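Side-chain contacts in probable ferredoxin-dependent nitrite reductase NirA (Mycobacterium tuberculosis, PDB 1ZJ8), which reduces sulfite to sulfide with electrons from ferredoxin, using a siroheme and a [4Fe-4S] cluster: residues G430-K435 / T441-Q446; N470-G473 / C478-I481. All blocks are in the same frame, centred on the assembly; numbering follows the deposited sequence.

Contact 1 (G430-K435 / T441-Q446); sequences GIEFCK and TRVRAQ. With SRM (siroheme), chain E.
Thr441 and Gly430 meet at the base of the loop that carries the CX5C half of the cluster-binding motif, Cys428 to Cys434, a signature of the siroheme sulfite and nitrite reductases. The Thr441 hydroxyl is held between its backbone N and carbonyl carbon (chi1 49°), and from there OG1 hydrogen-bonds to the carbonyl O of Cys428. It also lies 3.0 Å from Gly430 N, but at an angle too poor for a bond. Gly430 O accepts hydrogen bonds from Phe433 N and Cys434 N, which reach it from opposite faces of its plane and so tighten the turn.

A second, van der Waals touch brings a carboxylate carbon to a methyl. The chain of Glu432 starts opposite its backbone N (chi1 -175°), bends at the next bond and crosses Val443 at about a right angle, laying CD 3.9 Å from Val443 CG2; OE1 has a long, weak ion pair with Arg363. Glu432 CG rests 3.9 Å above one face of the Phe433 ring, toward the rim; the His147 ring also stacks with Phe433. At the start of the helix, Gln446 NE2 donates to Arg442 O at 3.0 Å and to Ile360 O.

Both segments then turn to the cofactors. Cys434 SG ligates an iron of the cluster and lies 3.7 Å from siroheme CDA, whereas Lys435, folded back at its last two torsions, reaches siroheme O4A weakly. Arg442 extends its chain and then bends at chi3, bringing its guanidinium edge to a siroheme carboxylate, with CEB in plane. The grip is nearly straight: Arg442 NH2 donates to O3B over 2.6 Å at 164°.

Contact 2 (N470-G473 / C478-I481); sequences NING and CARI. With SRM (siroheme), chain E.
Asn470 and Asn472, on strand 469-472, both reach across to the backbone of 478-481, the loop that begins at the last cysteine of the CX3C half of the cluster motif (Cys474 to Cys478) in the siroheme reductase fold. Two hydrogen bonds make the junction, and in them the two amides play opposite roles. Asn470 donates: its ND2 meets Arg480 O at 2.6 Å, close to its own amide plane but above the plane of the carbonyl. Asn472 accepts, its OD1 taking the N-H of Ala479 at 2.7 Å with a bent angle of 136°. Each asparagine has CG opposite its carbonyl carbon (chi1 -64° and -56°), the conformation that carries its amide over the loop.

Packing on both faces limits the rotation of the Asn472 amide. Ile481 CG1 sits over one face, while the Ala479 methyl lies against the other, with CB 3.7 Å from Asn472 CG. Asn472 ND2 makes a weak bond to Phe488 O on the neighbouring strand, so both ends of the amide have partners in this buried setting.

Cofactor contacts form the third class. Cys478 SG ligates an iron of the cluster and comes to 2.7 Å from the siroheme iron, consistent with its assignment as axial ligand and with a thiolate bridging the two metal centres. Arg480 is anchored chiefly by the carbonyls of Pro388 and Asp140, and Tyr389 adds a cation-pi contact. The Arg480 chain bends twice, at chi2 and chi3, and Arg480 NH1 finally makes a weak bond to siroheme carboxylate oxygen O4C, 3.1 Å away.

The two contacts lie on the two halves of one cluster motif and differ in burial and chemistry. Contact 2 lies wholly buried nearer the centre of the molecule, and polar asparagine side chains there are paired with loop backbone. Contact 1 is only partly buried; its sparse touch between segments is mainly van der Waals, and most of its polar reach goes to siroheme or to neighbouring parts of the chain. Each delivers one cysteine to the cluster and one arginine to a siroheme carboxylate. Contact 1 follows strand 425-427 and contact 2 begins on its parallel neighbour, strand 469-472; they meet directly where the Thr441 CG2 methyl packs 3.4 Å from Gly473 N.

Contact 1 (G430-K435 / T441-Q446)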
loop_
_atom_site.group_PDB
_atom_site.type_symbol
_atom_site.label_atom_id
_atom_site.label_comp_id
_atom_site.label_asym_id
_atom_site.label_seq_id
_atom_site.Cartn_x
_atom_site.Cartn_y
_atom_site.Cartn_z
ATOM N N GLY A 430 -2.330 9.283 -8.948
ATOM C CA GLY A 430 -3.258 10.007 -9.797
ATOM C C GLY A 430 -2.606 10.488 -11.076
ATOM O O GLY A 430 -1.440 10.155 -11.393
ATOM N N ILE A 431 -3.362 11.317 -11.788
ATOM C CA ILE A 431 -3.063 11.682 -13.180
ATOM C C ILE A 431 -1.718 12.399 -13.397
ATOM O O ILE A 431 -1.276 12.512 -14.539
ATOM C CB ILE A 431 -4.222 12.550 -13.755
ATOM C CG1 ILE A 431 -4.215 12.549 -15.285
ATOM C CG2 ILE A 431 -4.175 13.980 -13.195
ATOM C CD1 ILE A 431 -5.607 12.861 -15.901
ATOM N N GLU A 432 -1.080 12.875 -12.322
ATOM C CA GLU A 432 0.282 13.459 -12.394
ATOM C C GLU A 432 1.350 12.496 -12.978
ATOM O O GLU A 432 2.329 12.936 -13.577
ATOM C CB GLU A 432 0.711 13.922 -10.985
ATOM C CG GLU A 432 2.056 14.660 -10.858
ATOM C CD GLU A 432 2.776 14.391 -9.526
ATOM O OE1 GLU A 432 2.400 13.446 -8.789
ATOM O OE2 GLU A 432 3.749 15.114 -9.234
ATOM N N PHE A 433 1.168 11.193 -12.774
ATOM C CA PHE A 433 2.144 10.192 -13.224
ATOM C C PHE A 433 1.505 8.855 -13.665
ATOM O O PHE A 433 2.135 8.065 -14.356
ATOM C CB PHE A 433 3.147 9.871 -12.091
ATOM C CG PHE A 433 4.182 10.964 -11.796
ATOM C CD1 PHE A 433 5.019 11.462 -12.788
ATOM C CD2 PHE A 433 4.363 11.430 -10.488
ATOM C CE1 PHE A 433 5.998 12.444 -12.492
ATOM C CE2 PHE A 433 5.337 12.404 -10.188
ATOM C CZ PHE A 433 6.154 12.905 -11.190
ATOM N N CYS A 434 0.267 8.595 -13.265
ATOM C CA CYS A 434 -0.355 7.297 -13.490
ATOM C C CYS A 434 -1.151 7.227 -14.807
ATOM O O CYS A 434 -1.933 8.135 -15.111
ATOM C CB CYS A 434 -1.295 6.987 -12.327
ATOM S SG CYS A 434 -1.884 5.322 -12.422
ATOM N N LYS A 435 -0.989 6.135 -15.558
ATOM C CA LYS A 435 -1.673 5.986 -16.845
ATOM C C LYS A 435 -3.133 5.558 -16.740
ATOM O O LYS A 435 -3.836 5.579 -17.754
ATOM C CB LYS A 435 -0.945 4.994 -17.735
ATOM C CG LYS A 435 0.479 5.401 -18.130
ATOM C CD LYS A 435 1.154 4.288 -18.947
ATOM C CE LYS A 435 0.970 2.876 -18.298
ATOM N NZ LYS A 435 1.258 2.830 -16.817
ATOM N N THR A 441 -4.617 13.595 -7.697
ATOM C CA THR A 441 -4.801 13.157 -6.323
ATOM C C THR A 441 -3.689 13.636 -5.383
ATOM O O THR A 441 -3.985 14.305 -4.387
ATOM C CB THR A 441 -4.877 11.613 -6.258
ATOM O OG1 THR A 441 -3.783 11.049 -6.994
ATOM C CG2 THR A 441 -6.176 11.120 -6.840
ATOM N N ARG A 442 -2.427 13.308 -5.695
ATOM C CA ARG A 442 -1.346 13.627 -4.770
ATOM C C ARG A 442 -1.061 15.123 -4.679
ATOM O O ARG A 442 -0.767 15.624 -3.595
ATOM C CB ARG A 442 -0.044 12.846 -5.036
ATOM C CG ARG A 442 0.786 12.751 -3.718
ATOM C CD ARG A 442 2.112 11.994 -3.761
ATOM N NE ARG A 442 1.997 10.607 -4.206
ATOM C CZ ARG A 442 1.407 9.617 -3.543
ATOM N NH1 ARG A 442 0.822 9.825 -2.386
ATOM N NH2 ARG A 442 1.377 8.398 -4.063
ATOM N N VAL A 443 -1.187 15.841 -5.790
ATOM C CA VAL A 443 -0.979 17.291 -5.784
ATOM C C VAL A 443 -2.181 18.020 -5.148
ATOM O O VAL A 443 -2.018 18.973 -4.364
ATOM C CB VAL A 443 -0.715 17.821 -7.227
ATOM C CG1 VAL A 443 -0.163 19.270 -7.169
ATOM C CG2 VAL A 443 0.255 16.868 -7.990
ATOM N N ARG A 444 -3.379 17.560 -5.501
ATOM C CA ARG A 444 -4.610 18.077 -4.926
ATOM C C ARG A 444 -4.532 18.086 -3.413
ATOM O O ARG A 444 -4.776 19.115 -2.761
ATOM C CB ARG A 444 -5.785 17.203 -5.363
ATOM C CG ARG A 444 -7.148 17.776 -4.988
ATOM C CD ARG A 444 -7.541 18.919 -5.919
ATOM N NE ARG A 444 -8.020 20.093 -5.207
ATOM C CZ ARG A 444 -9.213 20.200 -4.651
ATOM N NH1 ARG A 444 -10.052 19.199 -4.696
ATOM N NH2 ARG A 444 -9.576 21.312 -4.038
ATOM N N ALA A 445 -4.159 16.929 -2.877
ATOM C CA ALA A 445 -4.016 16.714 -1.440
ATOM C C ALA A 445 -3.121 17.738 -0.790
ATOM O O ALA A 445 -3.330 18.104 0.362
ATOM C CB ALA A 445 -3.435 15.330 -1.180
ATOM N N GLN A 446 -2.112 18.197 -1.524
ATOM C CA GLN A 446 -1.157 19.162 -0.967
ATOM C C GLN A 446 -1.806 20.514 -0.681
ATOM O O GLN A 446 -1.364 21.250 0.210
ATOM C CB GLN A 446 0.043 19.371 -1.909
ATOM C CG GLN A 446 0.768 18.101 -2.342
ATOM C CD GLN A 446 1.190 17.276 -1.172
ATOM O OE1 GLN A 446 1.568 17.816 -0.137
ATOM N NE2 GLN A 446 1.117 15.954 -1.314
HETATM FE FE SRM E . -1.396 -0.108 -6.736
HETATM C CHA SRM E . -1.635 -0.431 -10.128
HETATM C CHB SRM E . -0.036 2.926 -7.135
HETATM C CHC SRM E . -1.128 0.174 -3.505
HETATM C CHD SRM E . -4.418 -1.741 -6.363
HETATM N NA SRM E . -0.751 0.936 -8.315
HETATM C C1A SRM E . -0.814 0.598 -9.622
HETATM C C2A SRM E . 0.073 1.423 -10.503
HETATM C CMA SRM E . 1.353 0.686 -10.756
HETATM C CDA SRM E . -0.621 1.894 -11.750
HETATM C CEA SRM E . -0.330 1.227 -13.057
HETATM O O3A SRM E . -0.605 0.030 -13.186
HETATM O O4A SRM E . 0.182 1.856 -13.995
HETATM C C3A SRM E . 0.296 2.606 -9.624
HETATM C CAA SRM E . 1.676 3.169 -9.679
HETATM C CBA SRM E . 1.586 4.201 -10.773
HETATM C CCA SRM E . 2.516 5.340 -10.509
HETATM O O1A SRM E . 2.632 5.767 -9.340
HETATM O O2A SRM E . 3.166 5.815 -11.471
HETATM C C4A SRM E . -0.164 2.137 -8.286
HETATM N NB SRM E . -0.569 1.238 -5.566
HETATM C C1B SRM E . -0.005 2.416 -5.840
HETATM C C2B SRM E . 0.656 3.095 -4.673
HETATM C CMB SRM E . 1.954 3.776 -5.003
HETATM C CDB SRM E . -0.296 4.125 -4.164
HETATM C CEB SRM E . 0.124 4.958 -3.006
HETATM O O3B SRM E . 0.345 6.184 -3.106
HETATM O O4B SRM E . 0.255 4.379 -1.927
HETATM C C3B SRM E . 0.752 1.916 -3.729
HETATM C CAB SRM E . 2.023 1.140 -3.961
HETATM C CBB SRM E . 2.448 0.382 -2.741
HETATM C CCB SRM E . 3.574 -0.553 -3.076
HETATM O O1B SRM E . 4.732 -0.279 -2.770
HETATM O O2B SRM E . 3.365 -1.625 -3.635
HETATM C C4B SRM E . -0.357 1.053 -4.266
HETATM N NC SRM E . -2.578 -0.553 -5.273
HETATM C C1C SRM E . -2.227 -0.533 -3.971
HETATM C C2C SRM E . -3.241 -0.941 -3.115
HETATM C CDC SRM E . -3.342 -0.816 -1.631
HETATM C CEC SRM E . -2.773 -1.843 -0.731
HETATM O O3C SRM E . -2.036 -2.742 -1.194
HETATM O O4C SRM E . -3.091 -1.745 0.463
HETATM C C3C SRM E . -4.182 -1.431 -3.969
HETATM C CAC SRM E . -5.446 -1.994 -3.406
HETATM C CBC SRM E . -5.429 -3.306 -2.650
HETATM C CCC SRM E . -5.397 -4.447 -3.651
HETATM O O1C SRM E . -4.360 -4.674 -4.331
HETATM O O2C SRM E . -6.453 -5.120 -3.777
HETATM C C4C SRM E . -3.738 -1.252 -5.254
HETATM N ND SRM E . -2.569 -1.210 -7.963
HETATM C C1D SRM E . -3.809 -1.598 -7.623
HETATM C C2D SRM E . -4.538 -1.872 -8.795
HETATM C CAD SRM E . -5.672 -2.880 -8.839
HETATM C CBD SRM E . -5.357 -4.298 -9.204
HETATM C CCD SRM E . -6.372 -5.404 -9.155
HETATM O O1D SRM E . -6.172 -6.316 -8.321
HETATM O O2D SRM E . -7.377 -5.407 -9.915
HETATM C C3D SRM E . -3.682 -1.631 -9.856
HETATM C CDD SRM E . -3.842 -2.193 -11.243
HETATM C CED SRM E . -3.505 -3.625 -11.596
HETATM O O3D SRM E . -2.861 -4.340 -10.828
HETATM O O4D SRM E . -3.868 -4.122 -12.671
HETATM C C4D SRM E . -2.467 -1.226 -9.327
#

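Contact 2 (N470-G473 / C478-I481)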
loop_
_atom_site.group_PDB
_atom_site.type_symbol
_atom_site.label_atom_id
_atom_site.label_comp_id
_atom_site.label_asym_id
_atom_site.label_seq_id
_atom_site.Cartn_x
_atom_site.Cartn_y
_atom_site.Cartn_z
ATOM N N ASN A 470 -9.758 9.268 1.946
ATOM C CA ASN A 470 -8.882 8.649 0.939
ATOM C C ASN A 470 -9.271 9.075 -0.481
ATOM O O ASN A 470 -10.418 8.876 -0.901
ATOM C CB ASN A 470 -8.930 7.130 1.045
ATOM C CG ASN A 470 -8.389 6.614 2.368
ATOM O OD1 ASN A 470 -8.014 7.383 3.236
ATOM N ND2 ASN A 470 -8.349 5.302 2.520
ATOM N N ILE A 471 -8.308 9.655 -1.208
ATOM C CA ILE A 471 -8.526 10.165 -2.564
ATOM C C ILE A 471 -7.843 9.269 -3.592
ATOM O O ILE A 471 -6.617 9.214 -3.677
ATOM C CB ILE A 471 -7.979 11.595 -2.731
ATOM C CG1 ILE A 471 -8.252 12.446 -1.480
ATOM C CG2 ILE A 471 -8.584 12.248 -3.981
ATOM C CD1 ILE A 471 -7.916 13.931 -1.643
ATOM N N ASN A 472 -8.642 8.587 -4.398
ATOM C CA ASN A 472 -8.122 7.675 -5.423
ATOM C C ASN A 472 -8.438 8.215 -6.814
ATOM O O ASN A 472 -9.527 8.752 -7.030
ATOM C CB ASN A 472 -8.730 6.290 -5.239
ATOM C CG ASN A 472 -8.478 5.722 -3.840
ATOM O OD1 ASN A 472 -7.736 4.745 -3.679
ATOM N ND2 ASN A 472 -9.112 6.327 -2.818
ATOM N N GLY A 473 -7.491 8.080 -7.747
ATOM C CA GLY A 473 -7.637 8.606 -9.123
ATOM C C GLY A 473 -8.379 7.711 -10.128
ATOM O O GLY A 473 -8.587 8.111 -11.286
ATOM N N CYS A 478 -6.017 2.051 -4.931
ATOM C CA CYS A 478 -4.666 2.027 -4.357
ATOM C C CYS A 478 -4.528 2.734 -3.030
ATOM O O CYS A 478 -3.656 2.392 -2.238
ATOM C CB CYS A 478 -3.679 2.700 -5.304
ATOM S SG CYS A 478 -3.358 1.801 -6.867
ATOM N N ALA A 479 -5.346 3.770 -2.829
ATOM C CA ALA A 479 -5.374 4.520 -1.581
ATOM C C ALA A 479 -6.604 4.130 -0.794
ATOM O O ALA A 479 -7.093 4.910 0.013
ATOM C CB ALA A 479 -5.355 6.017 -1.849
ATOM N N ARG A 480 -7.105 2.917 -1.033
ATOM C CA ARG A 480 -8.129 2.298 -0.187
ATOM C C ARG A 480 -9.436 3.103 -0.062
ATOM O O ARG A 480 -9.743 3.652 0.986
ATOM C CB ARG A 480 -7.508 1.963 1.191
ATOM C CG ARG A 480 -6.778 0.576 1.229
ATOM C CD ARG A 480 -5.267 0.617 1.404
ATOM N NE ARG A 480 -4.896 0.844 2.795
ATOM C CZ ARG A 480 -3.651 0.815 3.269
ATOM N NH1 ARG A 480 -2.605 0.546 2.484
ATOM N NH2 ARG A 480 -3.459 1.060 4.557
ATOM N N ILE A 481 -10.207 3.124 -1.148
ATOM C CA ILE A 481 -11.496 3.837 -1.242
ATOM C C ILE A 481 -12.561 3.370 -0.234
ATOM O O ILE A 481 -13.236 4.175 0.433
ATOM C CB ILE A 481 -12.149 3.606 -2.634
ATOM C CG1 ILE A 481 -11.245 4.071 -3.769
ATOM C CG2 ILE A 481 -13.512 4.333 -2.721
ATOM C CD1 ILE A 481 -11.617 3.523 -5.112
HETATM FE FE SRM E . -1.396 -0.108 -6.736
HETATM C CHA SRM E . -1.635 -0.431 -10.128
HETATM C CHB SRM E . -0.036 2.926 -7.135
HETATM C CHC SRM E . -1.128 0.174 -3.505
HETATM C CHD SRM E . -4.418 -1.741 -6.363
HETATM N NA SRM E . -0.751 0.936 -8.315
HETATM C C1A SRM E . -0.814 0.598 -9.622
HETATM C C2A SRM E . 0.073 1.423 -10.503
HETATM C CMA SRM E . 1.353 0.686 -10.756
HETATM C CDA SRM E . -0.621 1.894 -11.750
HETATM C CEA SRM E . -0.330 1.227 -13.057
HETATM O O3A SRM E . -0.605 0.030 -13.186
HETATM O O4A SRM E . 0.182 1.856 -13.995
HETATM C C3A SRM E . 0.296 2.606 -9.624
HETATM C CAA SRM E . 1.676 3.169 -9.679
HETATM C CBA SRM E . 1.586 4.201 -10.773
HETATM C CCA SRM E . 2.516 5.340 -10.509
HETATM O O1A SRM E . 2.632 5.767 -9.340
HETATM O O2A SRM E . 3.166 5.815 -11.471
HETATM C C4A SRM E . -0.164 2.137 -8.286
HETATM N NB SRM E . -0.569 1.238 -5.566
HETATM C C1B SRM E . -0.005 2.416 -5.840
HETATM C C2B SRM E . 0.656 3.095 -4.673
HETATM C CMB SRM E . 1.954 3.776 -5.003
HETATM C CDB SRM E . -0.296 4.125 -4.164
HETATM C CEB SRM E . 0.124 4.958 -3.006
HETATM O O3B SRM E . 0.345 6.184 -3.106
HETATM O O4B SRM E . 0.255 4.379 -1.927
HETATM C C3B SRM E . 0.752 1.916 -3.729
HETATM C CAB SRM E . 2.023 1.140 -3.961
HETATM C CBB SRM E . 2.448 0.382 -2.741
HETATM C CCB SRM E . 3.574 -0.553 -3.076
HETATM O O1B SRM E . 4.732 -0.279 -2.770
HETATM O O2B SRM E . 3.365 -1.625 -3.635
HETATM C C4B SRM E . -0.357 1.053 -4.266
HETATM N NC SRM E . -2.578 -0.553 -5.273
HETATM C C1C SRM E . -2.227 -0.533 -3.971
HETATM C C2C SRM E . -3.241 -0.941 -3.115
HETATM C CDC SRM E . -3.342 -0.816 -1.631
HETATM C CEC SRM E . -2.773 -1.843 -0.731
HETATM O O3C SRM E . -2.036 -2.742 -1.194
HETATM O O4C SRM E . -3.091 -1.745 0.463
HETATM C C3C SRM E . -4.182 -1.431 -3.969
HETATM C CAC SRM E . -5.446 -1.994 -3.406
HETATM C CBC SRM E . -5.429 -3.306 -2.650
HETATM C CCC SRM E . -5.397 -4.447 -3.651
HETATM O O1C SRM E . -4.360 -4.674 -4.331
HETATM O O2C SRM E . -6.453 -5.120 -3.777
HETATM C C4C SRM E . -3.738 -1.252 -5.254
HETATM N ND SRM E . -2.569 -1.210 -7.963
HETATM C C1D SRM E . -3.809 -1.598 -7.623
HETATM C C2D SRM E . -4.538 -1.872 -8.795
HETATM C CAD SRM E . -5.672 -2.880 -8.839
HETATM C CBD SRM E . -5.357 -4.298 -9.204
HETATM C CCD SRM E . -6.372 -5.404 -9.155
HETATM O O1D SRM E . -6.172 -6.316 -8.321
HETATM O O2D SRM E . -7.377 -5.407 -9.915
HETATM C C3D SRM E . -3.682 -1.631 -9.856
HETATM C CDD SRM E . -3.842 -2.193 -11.243
HETATM C CED SRM E . -3.505 -3.625 -11.596
HETATM O O3D SRM E . -2.861 -4.340 -10.828
HETATM O O4D SRM E . -3.868 -4.122 -12.671
HETATM C C4D SRM E . -2.467 -1.226 -9.327
#